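Hypothetical membrane spanning protein (PDB 2VPZ) is probably the membrane-anchoring, quinone-binding subunit of a polysulfide reductase-type complex, passing electrons between the membrane quinone pool and its partner subunits. Local coordinates at residues 32-37 with 47-52. Sequence-based numbering, arbitrary orientation.
Sequences ALLAAL and RRYTLY
Ala35 and Tyr49 mark the point where helices 16-41 and 46-65, joined by a short turn into a hairpin of two predicted transmembrane helices, come together: their CA atoms lie 4.9 Å apart, and the axes of the two segments approach to 8.3 Å, their N-to-C directions 155° apart and so nearly antiparallel. A methyl group is small enough for so near a meeting of backbones. Ala35 CB points at the opposite helix and rests 3.9 Å from Tyr49 CB and 3.5 Å from Thr50 OG1. It also lies 3.7 Å from Tyr49 C, thus packing against main chain as well as side chain. Thr50 suits a buried helix face because its hydroxyl, beside its own backbone N and anti to the carbonyl carbon (chi1 -51°), bonds back to Ala46 O, one turn earlier. The Tyr49 ring reaches past Ala35 alongside Leu34, and Leu34 CD1 lies 4.3 Å from Tyr49 CE2, approaching the ring obliquely. Leu34 and Tyr49 also both touch Ala164 of helix 148-166. The hairpin is therefore joined here by apolar contact and close fit, its buried hydroxyls being satisfied elsewhere: Thr50 OG1 within its own helix and Tyr49 OH by Ser169 OG.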
loop_
_atom_site.group_PDB
_atom_site.type_symbol
_atom_site.label_atom_id
_atom_site.label_comp_id
_atom_site.label_asym_id
_atom_site.label_seq_id
_atom_site.Cartn_x
_atom_site.Cartn_y
_atom_site.Cartn_z
ATOM N N ALA C 32 6.055 -46.282 26.382
ATOM C CA ALA C 32 7.294 -46.784 25.785
ATOM C C ALA C 32 8.512 -46.134 26.528
ATOM O O ALA C 32 9.597 -46.718 26.557
ATOM C CB ALA C 32 7.369 -46.453 24.259
ATOM N N LEU C 33 8.327 -44.950 27.125
ATOM C CA LEU C 33 9.420 -44.306 27.890
ATOM C C LEU C 33 9.575 -45.058 29.237
ATOM O O LEU C 33 10.696 -45.342 29.679
ATOM C CB LEU C 33 9.178 -42.778 28.143
ATOM C CG LEU C 33 10.285 -42.047 28.956
ATOM C CD1 LEU C 33 11.552 -41.864 28.107
ATOM C CD2 LEU C 33 9.801 -40.680 29.475
ATOM N N LEU C 34 8.441 -45.381 29.866
ATOM C CA LEU C 34 8.404 -46.146 31.106
ATOM C C LEU C 34 9.076 -47.529 30.911
ATOM O O LEU C 34 9.940 -47.917 31.706
ATOM C CB LEU C 34 6.966 -46.324 31.614
ATOM C CG LEU C 34 6.301 -45.024 32.100
ATOM C CD1 LEU C 34 5.144 -45.361 33.060
ATOM C CD2 LEU C 34 7.347 -44.118 32.800
ATOM N N ALA C 35 8.695 -48.263 29.870
ATOM C CA ALA C 35 9.300 -49.565 29.594
ATOM C C ALA C 35 10.835 -49.442 29.381
ATOM O O ALA C 35 11.601 -50.306 29.833
ATOM C CB ALA C 35 8.646 -50.248 28.365
ATOM N N ALA C 36 11.285 -48.377 28.717
ATOM C CA ALA C 36 12.723 -48.141 28.459
ATOM C C ALA C 36 13.536 -47.872 29.752
ATOM O O ALA C 36 14.573 -48.496 29.993
ATOM C CB ALA C 36 12.915 -46.961 27.448
ATOM N N LEU C 37 13.048 -46.933 30.568
ATOM C CA LEU C 37 13.649 -46.575 31.850
ATOM C C LEU C 37 13.625 -47.773 32.844
ATOM O O LEU C 37 14.458 -47.851 33.754
ATOM C CB LEU C 37 12.942 -45.343 32.481
ATOM C CG LEU C 37 13.067 -43.947 31.821
ATOM C CD1 LEU C 37 12.303 -42.882 32.626
ATOM C CD2 LEU C 37 14.544 -43.547 31.701
ATOM N N ARG C 47 9.165 -56.004 31.548
ATOM C CA ARG C 47 8.625 -56.901 30.534
ATOM C C ARG C 47 7.187 -56.691 30.063
ATOM O O ARG C 47 6.882 -56.765 28.865
ATOM C CB ARG C 47 8.845 -58.347 30.971
ATOM C CG ARG C 47 10.238 -58.892 30.690
ATOM C CD ARG C 47 10.263 -59.499 29.286
ATOM N NE ARG C 47 9.251 -60.545 29.112
ATOM C CZ ARG C 47 9.213 -61.400 28.102
ATOM N NH1 ARG C 47 10.154 -61.320 27.174
ATOM N NH2 ARG C 47 8.264 -62.328 28.009
ATOM N N ARG C 48 6.306 -56.455 31.018
ATOM C CA ARG C 48 4.912 -56.231 30.718
ATOM C C ARG C 48 4.687 -54.760 30.330
ATOM O O ARG C 48 3.732 -54.452 29.629
ATOM C CB ARG C 48 4.021 -56.621 31.899
ATOM C CG ARG C 48 4.181 -55.720 33.095
ATOM C CD ARG C 48 3.456 -56.277 34.291
ATOM N NE ARG C 48 2.131 -55.704 34.469
ATOM C CZ ARG C 48 1.791 -54.948 35.504
ATOM N NH1 ARG C 48 2.694 -54.692 36.435
ATOM N NH2 ARG C 48 0.564 -54.452 35.598
ATOM N N TYR C 49 5.542 -53.841 30.770
ATOM C CA TYR C 49 5.359 -52.459 30.328
ATOM C C TYR C 49 5.718 -52.387 28.830
ATOM O O TYR C 49 5.173 -51.581 28.080
ATOM C CB TYR C 49 6.150 -51.433 31.155
ATOM C CG TYR C 49 5.337 -50.917 32.337
ATOM C CD1 TYR C 49 5.354 -51.585 33.566
ATOM C CD2 TYR C 49 4.488 -49.817 32.195
ATOM C CE1 TYR C 49 4.543 -51.175 34.624
ATOM C CE2 TYR C 49 3.669 -49.395 33.242
ATOM C CZ TYR C 49 3.699 -50.079 34.459
ATOM O OH TYR C 49 2.900 -49.669 35.503
ATOM N N THR C 50 6.601 -53.275 28.392
ATOM C CA THR C 50 6.986 -53.338 27.004
ATOM C C THR C 50 5.818 -53.924 26.158
ATOM O O THR C 50 5.524 -53.453 25.043
ATOM C CB THR C 50 8.305 -54.162 26.831
ATOM O OG1 THR C 50 9.291 -53.666 27.729
ATOM C CG2 THR C 50 8.818 -54.081 25.381
ATOM N N LEU C 51 5.105 -54.917 26.692
ATOM C CA LEU C 51 3.964 -55.490 25.968
ATOM C C LEU C 51 2.917 -54.384 25.651
ATOM O O LEU C 51 2.450 -54.284 24.511
ATOM C CB LEU C 51 3.264 -56.656 26.724
ATOM C CG LEU C 51 2.021 -57.240 26.011
ATOM C CD1 LEU C 51 2.403 -57.898 24.653
ATOM C CD2 LEU C 51 1.292 -58.266 26.906
ATOM N N TYR C 52 2.595 -53.580 26.667
ATOM C CA TYR C 52 1.643 -52.440 26.671
ATOM C C TYR C 52 2.001 -51.289 25.706
ATOM O O TYR C 52 1.134 -50.702 25.008
ATOM C CB TYR C 52 1.572 -51.845 28.074
ATOM C CG TYR C 52 1.122 -52.681 29.246
ATOM C CD1 TYR C 52 1.376 -52.243 30.544
ATOM C CD2 TYR C 52 0.352 -53.856 29.103
ATOM C CE1 TYR C 52 0.913 -52.898 31.672
ATOM C CE2 TYR C 52 -0.132 -54.558 30.238
ATOM C CZ TYR C 52 0.162 -54.065 31.523
ATOM O OH TYR C 52 -0.328 -54.713 32.631
#